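Local coordinates for possible transcriptional regulator, ArsR family protein (PDB 2OQG) that probably acts as a DNA-binding transcription factor of the ArsR family, with a winged helix-turn-helix fold, at residues Ser13-Leu18 / Asn83-Thr88; Glu25-Leu30 / Cys61-Ser66; Ser39-Leu44 / Gln49-His54. One frame throughout, in Å; residues are numbered along the deposited sequence. Where two conformers were deposited one is given.

The three contacts run from the subunit interface through the core of the winged helix-turn-helix to the helix-turn-helix pair itself. Interaction 1 joins the first and last helices; its centre is about 13 Å from that of interaction 2, where helix 21-32 meets the start of strand 64-69. The two share apolar packing: Leu18 CD2 lies 3.7 Å from Leu27 CD1. Interaction 3 closes the helix-turn-helix about 12 Å from the centre of interaction 2 and meets it through Ile26 CG1, 3.7 Å from Leu44 CD1. Interactions 1 and 3, about 22 Å apart between centres, do not touch, and helix 21-32 links them. Interactions 1 and 2 also touch the second subunit.

Interaction 1 (Ser13-Leu18 / Asn83-Thr88); sequences SVFAAL and NKTART
Val14 points at Thr85 from the middle of the contact, where the two backbones come nearest (Val14 CA to Thr85 CA 8.1 Å). Its CG1, anti to the backbone N (chi1 167°), reaches to 3.5 Å from Thr85 OG1, and the two side chains run by one another in opposing senses. The hydroxyl has its polar partner in its own helix, Glu81 O, and meets the valine methyl only by van der Waals contact. One residue on, Phe15 swings its ring in from the flank. The CE1 edge comes to 4.1 Å from Thr85 CG2, which sits near the plane of the ring and not over a face. Thr85 thus serves both neighbours, OG1 for the valine and CG2 for the phenylalanine. No hydrogen bond crosses the contact. At the end of the segment, Leu18 turns to other partners, Leu63 of its own chain and Phe15 of the second subunit. Through Val14 and Phe15, helix 5-17 lies against the long helix 80-107, with Leu11 also touching Thr85; Phe15 also packs on Ser19 of the second subunit.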
loop_
_atom_site.group_PDB
_atom_site.type_symbol
_atom_site.label_atom_id
_atom_site.label_comp_id
_atom_site.label_asym_id
_atom_site.label_seq_id
_atom_site.Cartn_x
_atom_site.Cartn_y
_atom_site.Cartn_z
ATOM N N SER A 13 1.861 -0.825 -26.707
ATOM C CA SER A 13 2.660 -0.209 -25.622
ATOM C C SER A 13 3.213 -1.291 -24.696
ATOM O O SER A 13 4.345 -1.182 -24.226
ATOM C CB SER A 13 1.902 0.858 -24.821
ATOM O OG SER A 13 0.767 0.361 -24.144
ATOM N N VAL A 14 2.436 -2.359 -24.492
ATOM C CA VAL A 14 2.966 -3.489 -23.705
ATOM C C VAL A 14 4.094 -4.167 -24.458
ATOM O O VAL A 14 5.128 -4.491 -23.839
ATOM C CB VAL A 14 1.843 -4.482 -23.320
ATOM C CG1 VAL A 14 2.402 -5.820 -22.781
ATOM C CG2 VAL A 14 0.931 -3.832 -22.267
ATOM N N PHE A 15 3.896 -4.454 -25.756
ATOM C CA PHE A 15 4.980 -5.086 -26.495
ATOM C C PHE A 15 6.240 -4.224 -26.386
ATOM O O PHE A 15 7.340 -4.737 -26.148
ATOM C CB PHE A 15 4.672 -5.264 -27.969
ATOM C CG PHE A 15 3.463 -6.116 -28.279
ATOM C CD1 PHE A 15 2.987 -7.079 -27.372
ATOM C CD2 PHE A 15 2.834 -6.038 -29.555
ATOM C CE1 PHE A 15 1.938 -7.957 -27.734
ATOM C CE2 PHE A 15 1.732 -6.850 -29.891
ATOM C CZ PHE A 15 1.305 -7.837 -28.947
ATOM N N ALA A 16 6.095 -2.919 -26.583
ATOM C CA ALA A 16 7.273 -2.032 -26.517
ATOM C C ALA A 16 7.917 -2.127 -25.110
ATOM O O ALA A 16 9.156 -2.188 -24.961
ATOM C CB ALA A 16 6.871 -0.627 -26.785
ATOM N N ALA A 17 7.076 -2.130 -24.074
ATOM C CA ALA A 17 7.590 -2.137 -22.709
ATOM C C ALA A 17 8.405 -3.418 -22.482
ATOM O O ALA A 17 9.480 -3.372 -21.889
ATOM C CB ALA A 17 6.472 -1.992 -21.709
ATOM N N LEU A 18 7.887 -4.532 -23.006
ATOM C CA LEU A 18 8.473 -5.858 -22.750
ATOM C C LEU A 18 9.638 -6.163 -23.756
ATOM O O LEU A 18 10.189 -7.252 -23.748
ATOM C CB LEU A 18 7.375 -6.904 -22.893
ATOM C CG LEU A 18 6.257 -6.814 -21.852
ATOM C CD1 LEU A 18 5.305 -8.030 -21.927
ATOM C CD2 LEU A 18 6.842 -6.719 -20.429
ATOM N N ASN A 83 -1.144 -11.219 -18.320
ATOM C CA ASN A 83 -2.166 -12.289 -18.542
ATOM C C ASN A 83 -2.968 -12.023 -19.813
ATOM O O ASN A 83 -3.210 -12.926 -20.636
ATOM C CB ASN A 83 -3.094 -12.419 -17.339
ATOM C CG ASN A 83 -2.367 -12.813 -16.087
ATOM O OD1 ASN A 83 -1.290 -13.446 -16.120
ATOM N ND2 ASN A 83 -2.962 -12.466 -14.945
ATOM N N LYS A 84 -3.306 -10.764 -20.038
ATOM C CA LYS A 84 -4.096 -10.413 -21.226
ATOM C C LYS A 84 -3.236 -10.706 -22.465
ATOM O O LYS A 84 -3.693 -11.269 -23.482
ATOM C CB LYS A 84 -4.579 -8.951 -21.178
ATOM C CG LYS A 84 -5.226 -8.500 -22.473
ATOM C CD LYS A 84 -5.360 -6.988 -22.461
ATOM C CE LYS A 84 -6.675 -6.593 -21.937
ATOM N NZ LYS A 84 -6.783 -5.125 -21.736
ATOM N N THR A 85 -1.972 -10.282 -22.400
ATOM C CA THR A 85 -1.102 -10.526 -23.546
ATOM C C THR A 85 -0.959 -12.013 -23.820
ATOM O O THR A 85 -1.028 -12.460 -24.968
ATOM C CB THR A 85 0.252 -9.913 -23.283
ATOM O OG1 THR A 85 0.096 -8.483 -23.111
ATOM C CG2 THR A 85 1.204 -10.268 -24.393
ATOM N N ALA A 86 -0.755 -12.777 -22.740
ATOM C CA ALA A 86 -0.606 -14.197 -22.892
ATOM C C ALA A 86 -1.881 -14.828 -23.535
ATOM O O ALA A 86 -1.790 -15.662 -24.463
ATOM C CB ALA A 86 -0.309 -14.803 -21.554
ATOM N N ARG A 87 -3.067 -14.385 -23.127
ATOM C CA ARG A 87 -4.310 -14.992 -23.693
ATOM C C ARG A 87 -4.351 -14.683 -25.198
ATOM O O ARG A 87 -4.753 -15.516 -26.001
ATOM C CB ARG A 87 -5.570 -14.446 -23.016
ATOM C CG ARG A 87 -5.736 -14.896 -21.584
ATOM C CD ARG A 87 -7.097 -14.455 -21.014
ATOM N NE ARG A 87 -7.312 -13.001 -20.964
ATOM C CZ ARG A 87 -7.001 -12.266 -19.899
ATOM N NH1 ARG A 87 -6.469 -12.884 -18.863
ATOM N NH2 ARG A 87 -7.213 -10.933 -19.871
ATOM N N THR A 88 -3.985 -13.451 -25.577
ATOM C CA THR A 88 -4.021 -13.071 -26.981
ATOM C C THR A 88 -2.997 -13.881 -27.771
ATOM O O THR A 88 -3.318 -14.418 -28.855
ATOM C CB THR A 88 -3.713 -11.614 -27.107
ATOM O OG1 THR A 88 -4.639 -10.898 -26.270
ATOM C CG2 THR A 88 -3.926 -11.223 -28.530
#

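Interaction 2 (Glu25-Leu30 / Cys61-Ser66); sequences EILTEL and CGLVES
Leu27 and Val64 make the closest packing between helix residues Glu25-Leu30 and the segment Cys61-Ser66. Leu27 CD2 stands 3.6 Å from Val64 CG2, and the two side chains meet at a slant. The same leucine methyl also lies 3.8 Å from Leu63 O and 4.2 Å from Leu63 CB, so it bears on two successive residues where the chain enters the strand. Val64 is turned so that CG1 is anti to the backbone N (chi1 165°), which presents both methyls to the helix. One turn after Leu27, Leu30 approaches that valine at about a right angle: its CD1 rests 4.0 Å from Val64 CG2 and 4.2 Å from Val64 CG1. Four buried apolar residues therefore form the tight side, with no hydrogen bond between the segments. Tyr75 of the paired strand also packs on Leu30 and Val64, and Trp96 of the second subunit packs on Leu27.

The polar side makes no contact between the segments. Thr28 and Glu65 are partly covered by neighbouring subunits; Glu29 forms a salt bridge with Arg32, and Thr28 OG1 bonds to Trp24 O. The turn before the strand is sharply defined. Gly62, at positive phi (87°), is the C-prime residue of a Schellman motif in which Leu63 N bonds to Leu58 O and Gly62 N to Gln59 O. A CB there would collide with the carbonyl O of Cys61, which favours glycine. Helix 48-60 is thus ended just before strand 64-69 begins, and the first residue of that strand, Val64, packs against helix 21-32: the junction between helical bundle and two-stranded wing that marks a winged helix-turn-helix.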
loop_
_atom_site.group_PDB
_atom_site.type_symbol
_atom_site.label_atom_id
_atom_site.label_comp_id
_atom_site.label_asym_id
_atom_site.label_seq_id
_atom_site.Cartn_x
_atom_site.Cartn_y
_atom_site.Cartn_z
ATOM N N GLU A 25 14.205 -6.760 -16.017
ATOM C CA GLU A 25 14.999 -6.747 -14.765
ATOM C C GLU A 25 14.231 -5.976 -13.682
ATOM O O GLU A 25 14.179 -6.395 -12.518
ATOM C CB GLU A 25 16.387 -6.096 -14.959
ATOM C CG GLU A 25 17.140 -6.456 -16.252
ATOM C CD GLU A 25 17.712 -7.862 -16.249
ATOM O OE1 GLU A 25 17.912 -8.430 -15.152
ATOM O OE2 GLU A 25 17.981 -8.405 -17.349
ATOM N N ILE A 26 13.644 -4.838 -14.069
ATOM C CA ILE A 26 12.847 -4.024 -13.138
ATOM C C ILE A 26 11.582 -4.764 -12.740
ATOM O O ILE A 26 11.233 -4.830 -11.552
ATOM C CB ILE A 26 12.540 -2.619 -13.755
ATOM C CG1 ILE A 26 13.829 -1.790 -13.930
ATOM C CG2 ILE A 26 11.390 -1.884 -13.004
ATOM C CD1 ILE A 26 13.621 -0.529 -14.733
ATOM N N LEU A 27 10.892 -5.325 -13.732
ATOM C CA LEU A 27 9.635 -6.016 -13.459
ATOM C C LEU A 27 9.875 -7.172 -12.495
ATOM O O LEU A 27 9.076 -7.394 -11.582
ATOM C CB LEU A 27 8.985 -6.566 -14.758
ATOM C CG LEU A 27 8.308 -5.438 -15.541
ATOM C CD1 LEU A 27 7.869 -5.947 -16.932
ATOM C CD2 LEU A 27 7.039 -4.856 -14.854
ATOM N N THR A 28 10.965 -7.912 -12.716
ATOM C CA THR A 28 11.255 -9.071 -11.887
ATOM C C THR A 28 11.486 -8.637 -10.430
ATOM O O THR A 28 10.951 -9.261 -9.471
ATOM C CB THR A 28 12.459 -9.800 -12.446
ATOM O OG1 THR A 28 12.106 -10.272 -13.749
ATOM C CG2 THR A 28 12.803 -10.997 -11.574
ATOM N N GLU A 29 12.252 -7.567 -10.269
ATOM C CA GLU A 29 12.417 -6.992 -8.933
ATOM C C GLU A 29 11.078 -6.614 -8.297
ATOM O O GLU A 29 10.784 -7.001 -7.146
ATOM C CB GLU A 29 13.335 -5.764 -8.987
ATOM C CG GLU A 29 14.836 -6.094 -8.991
ATOM C CD GLU A 29 15.286 -6.913 -7.732
ATOM O OE1 GLU A 29 14.777 -6.655 -6.616
ATOM O OE2 GLU A 29 16.123 -7.843 -7.861
ATOM N N LEU A 30 10.262 -5.888 -9.057
ATOM C CA LEU A 30 8.993 -5.357 -8.536
ATOM C C LEU A 30 7.897 -6.389 -8.377
ATOM O O LEU A 30 6.903 -6.127 -7.695
ATOM C CB LEU A 30 8.487 -4.224 -9.425
ATOM C CG LEU A 30 9.398 -3.000 -9.551
ATOM C CD1 LEU A 30 8.724 -1.936 -10.440
ATOM C CD2 LEU A 30 9.744 -2.398 -8.191
ATOM N N CYS A 61 1.404 1.663 -19.294
ATOM C CA CYS A 61 0.796 0.564 -20.047
ATOM C C CYS A 61 0.235 -0.475 -19.078
ATOM O O CYS A 61 -0.245 -1.528 -19.518
ATOM C CB CYS A 61 1.827 -0.027 -21.018
ATOM S SG CYS A 61 3.071 -0.933 -20.190
ATOM N N GLY A 62 0.232 -0.164 -17.781
ATOM C CA GLY A 62 -0.454 -1.000 -16.797
ATOM C C GLY A 62 0.341 -2.150 -16.211
ATOM O O GLY A 62 -0.207 -2.990 -15.473
ATOM N N LEU A 63 1.636 -2.194 -16.487
ATOM C CA LEU A 63 2.465 -3.307 -15.975
ATOM C C LEU A 63 2.965 -3.104 -14.555
ATOM O O LEU A 63 3.407 -4.061 -13.856
ATOM C CB LEU A 63 3.682 -3.512 -16.897
ATOM C CG LEU A 63 3.309 -4.173 -18.231
ATOM C CD1 LEU A 63 4.465 -4.107 -19.195
ATOM C CD2 LEU A 63 2.973 -5.649 -17.971
ATOM N N VAL A 64 2.932 -1.843 -14.131
ATOM C CA VAL A 64 3.386 -1.416 -12.776
ATOM C C VAL A 64 2.400 -0.447 -12.195
ATOM O O VAL A 64 1.795 0.390 -12.941
ATOM C CB VAL A 64 4.832 -0.766 -12.850
ATOM C CG1 VAL A 64 5.186 -0.022 -11.618
ATOM C CG2 VAL A 64 5.843 -1.839 -13.227
ATOM N N GLU A 65 2.216 -0.532 -10.860
ATOM C CA GLU A 65 1.485 0.511 -10.174
ATOM C C GLU A 65 2.344 1.122 -9.057
ATOM O O GLU A 65 3.141 0.411 -8.421
ATOM C CB GLU A 65 0.132 0.036 -9.619
ATOM C CG GLU A 65 0.238 -0.983 -8.518
ATOM C CD GLU A 65 -1.127 -1.522 -8.071
ATOM O OE1 GLU A 65 -2.171 -1.067 -8.626
ATOM O OE2 GLU A 65 -1.156 -2.449 -7.189
ATOM N N SER A 66 2.163 2.423 -8.808
ATOM C CA SER A 66 2.742 3.013 -7.628
ATOM C C SER A 66 1.921 2.670 -6.383
ATOM O O SER A 66 0.666 2.512 -6.438
ATOM C CB SER A 66 2.799 4.504 -7.797
ATOM O OG SER A 66 1.488 4.930 -7.905
#

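Interaction 3 (Ser39-Leu44 / Gln49-His54); sequences SLATRL and QAIAKH
Leu40 O is held by two backbone amides, Leu44 N at 2.9 Å and, weakly, Arg43 N at 3.1 Å, which draw the end of helix 37-43 together while the leucine side chain faces Ile51. Ile51 is the one residue of Gln49-His54 that touches the other helix, and it points toward it from the closest pair of backbones (Ala41 CA to Ile51 CA 7.0 Å). Its CG2 is anti to the backbone N (chi1 -73° for CG1), and lies 4.1 Å from both Leu40 CB and Leu40 CD1. The extended outer arm (chi2 171°) carries the CD1 methyl to Leu40 and Ala41, where it meets Ala41 CB at 3.5 Å and Leu40 CB at 4.0 Å. Cutting Ile51 back to alanine removes CG2 and the whole CG1-CD1 arm, which is likely to leave Leu40 and Ala41 without their apolar partner and to open a gap between the helices. Val46, in the short turn joining the helices, also packs on Ile51, and Leu40 reaches back to Glu29 of helix 21-32. This is the helix-turn-helix of the family, in which the second helix is probably the one that reads DNA. With no hydrogen bond across, the contact itself is purely apolar and depends on shape and burial.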
loop_
_atom_site.group_PDB
_atom_site.type_symbol
_atom_site.label_atom_id
_atom_site.label_comp_id
_atom_site.label_asym_id
_atom_site.label_seq_id
_atom_site.Cartn_x
_atom_site.Cartn_y
_atom_site.Cartn_z
ATOM N N SER A 39 15.644 2.131 -4.302
ATOM C CA SER A 39 16.002 0.726 -4.156
ATOM C C SER A 39 16.483 0.221 -5.530
ATOM O O SER A 39 17.576 -0.326 -5.637
ATOM C CB SER A 39 14.835 -0.100 -3.613
ATOM O OG SER A 39 15.249 -1.402 -3.220
ATOM N N LEU A 40 15.695 0.445 -6.585
ATOM C CA LEU A 40 16.036 -0.069 -7.921
ATOM C C LEU A 40 17.376 0.446 -8.425
ATOM O O LEU A 40 18.166 -0.328 -8.968
ATOM C CB LEU A 40 14.944 0.234 -8.948
ATOM C CG LEU A 40 13.658 -0.588 -8.739
ATOM C CD1 LEU A 40 12.562 0.030 -9.582
ATOM C CD2 LEU A 40 13.835 -2.041 -9.081
ATOM N N ALA A 41 17.602 1.749 -8.252
ATOM C CA ALA A 41 18.879 2.394 -8.623
ATOM C C ALA A 41 20.083 1.836 -7.887
ATOM O O ALA A 41 21.194 1.780 -8.428
ATOM C CB ALA A 41 18.802 3.937 -8.425
ATOM N N THR A 42 19.886 1.448 -6.646
ATOM C CA THR A 42 20.987 0.881 -5.872
ATOM C C THR A 42 21.295 -0.529 -6.384
ATOM O O THR A 42 22.430 -0.991 -6.300
ATOM C CB THR A 42 20.571 0.844 -4.394
ATOM O OG1 THR A 42 20.488 2.196 -3.927
ATOM C CG2 THR A 42 21.561 0.110 -3.555
ATOM N N ARG A 43 20.281 -1.195 -6.940
ATOM C CA ARG A 43 20.428 -2.576 -7.370
ATOM C C ARG A 43 20.989 -2.707 -8.779
ATOM O O ARG A 43 21.837 -3.554 -9.038
ATOM C CB ARG A 43 19.078 -3.296 -7.292
ATOM C CG ARG A 43 19.099 -4.707 -7.781
ATOM C CD ARG A 43 19.609 -5.645 -6.703
ATOM N NE ARG A 43 19.633 -7.027 -7.171
ATOM C CZ ARG A 43 20.246 -8.017 -6.533
ATOM N NH1 ARG A 43 20.233 -9.238 -7.037
ATOM N NH2 ARG A 43 20.865 -7.787 -5.388
ATOM N N LEU A 44 20.472 -1.894 -9.695
ATOM C CA LEU A 44 20.750 -2.036 -11.122
ATOM C C LEU A 44 21.660 -0.958 -11.632
ATOM O O LEU A 44 21.614 0.169 -11.120
ATOM C CB LEU A 44 19.425 -1.936 -11.884
ATOM C CG LEU A 44 18.357 -2.981 -11.515
ATOM C CD1 LEU A 44 17.047 -2.671 -12.235
ATOM C CD2 LEU A 44 18.837 -4.408 -11.770
ATOM N N GLN A 49 17.398 8.626 -13.295
ATOM C CA GLN A 49 16.525 9.266 -14.298
ATOM C C GLN A 49 16.030 8.276 -15.342
ATOM O O GLN A 49 14.857 8.349 -15.802
ATOM C CB GLN A 49 17.248 10.409 -15.001
ATOM C CG GLN A 49 17.647 11.510 -14.018
ATOM C CD GLN A 49 18.229 12.741 -14.714
ATOM O OE1 GLN A 49 17.796 13.861 -14.458
ATOM N NE2 GLN A 49 19.202 12.532 -15.603
ATOM N N ALA A 50 16.885 7.328 -15.706
ATOM C CA ALA A 50 16.450 6.278 -16.641
ATOM C C ALA A 50 15.437 5.353 -15.944
ATOM O O ALA A 50 14.459 4.898 -16.566
ATOM C CB ALA A 50 17.632 5.460 -17.163
ATOM N N ILE A 51 15.679 5.043 -14.677
ATOM C CA ILE A 51 14.718 4.196 -13.912
ATOM C C ILE A 51 13.353 4.876 -13.887
ATOM O O ILE A 51 12.320 4.247 -14.160
ATOM C CB ILE A 51 15.232 3.915 -12.474
ATOM C CG1 ILE A 51 16.380 2.904 -12.570
ATOM C CG2 ILE A 51 14.110 3.352 -11.521
ATOM C CD1 ILE A 51 17.186 2.642 -11.288
ATOM N N ALA A 52 13.357 6.186 -13.601
ATOM C CA ALA A 52 12.092 6.980 -13.607
ATOM C C ALA A 52 11.355 6.845 -14.928
ATOM O O ALA A 52 10.119 6.649 -14.936
ATOM C CB ALA A 52 12.377 8.441 -13.304
ATOM N N LYS A 53 12.098 6.941 -16.038
ATOM C CA LYS A 53 11.514 6.866 -17.368
ATOM C C LYS A 53 10.930 5.476 -17.618
ATOM O O LYS A 53 9.813 5.354 -18.140
ATOM C CB LYS A 53 12.563 7.167 -18.456
ATOM C CG LYS A 53 12.873 8.652 -18.570
ATOM C CD LYS A 53 13.839 8.911 -19.712
ATOM C CE LYS A 53 15.211 9.194 -19.172
ATOM N NZ LYS A 53 15.182 10.536 -18.512
ATOM N N HIS A 54 11.695 4.435 -17.269
ATOM C CA HIS A 54 11.210 3.044 -17.402
ATOM C C HIS A 54 9.945 2.872 -16.548
ATOM O O HIS A 54 8.987 2.238 -17.026
ATOM C CB HIS A 54 12.264 2.073 -16.935
ATOM C CG HIS A 54 13.404 1.878 -17.890
ATOM N ND1 HIS A 54 13.232 1.635 -19.236
ATOM C CD2 HIS A 54 14.748 1.887 -17.680
ATOM C CE1 HIS A 54 14.414 1.500 -19.817
ATOM N NE2 HIS A 54 15.350 1.646 -18.891
#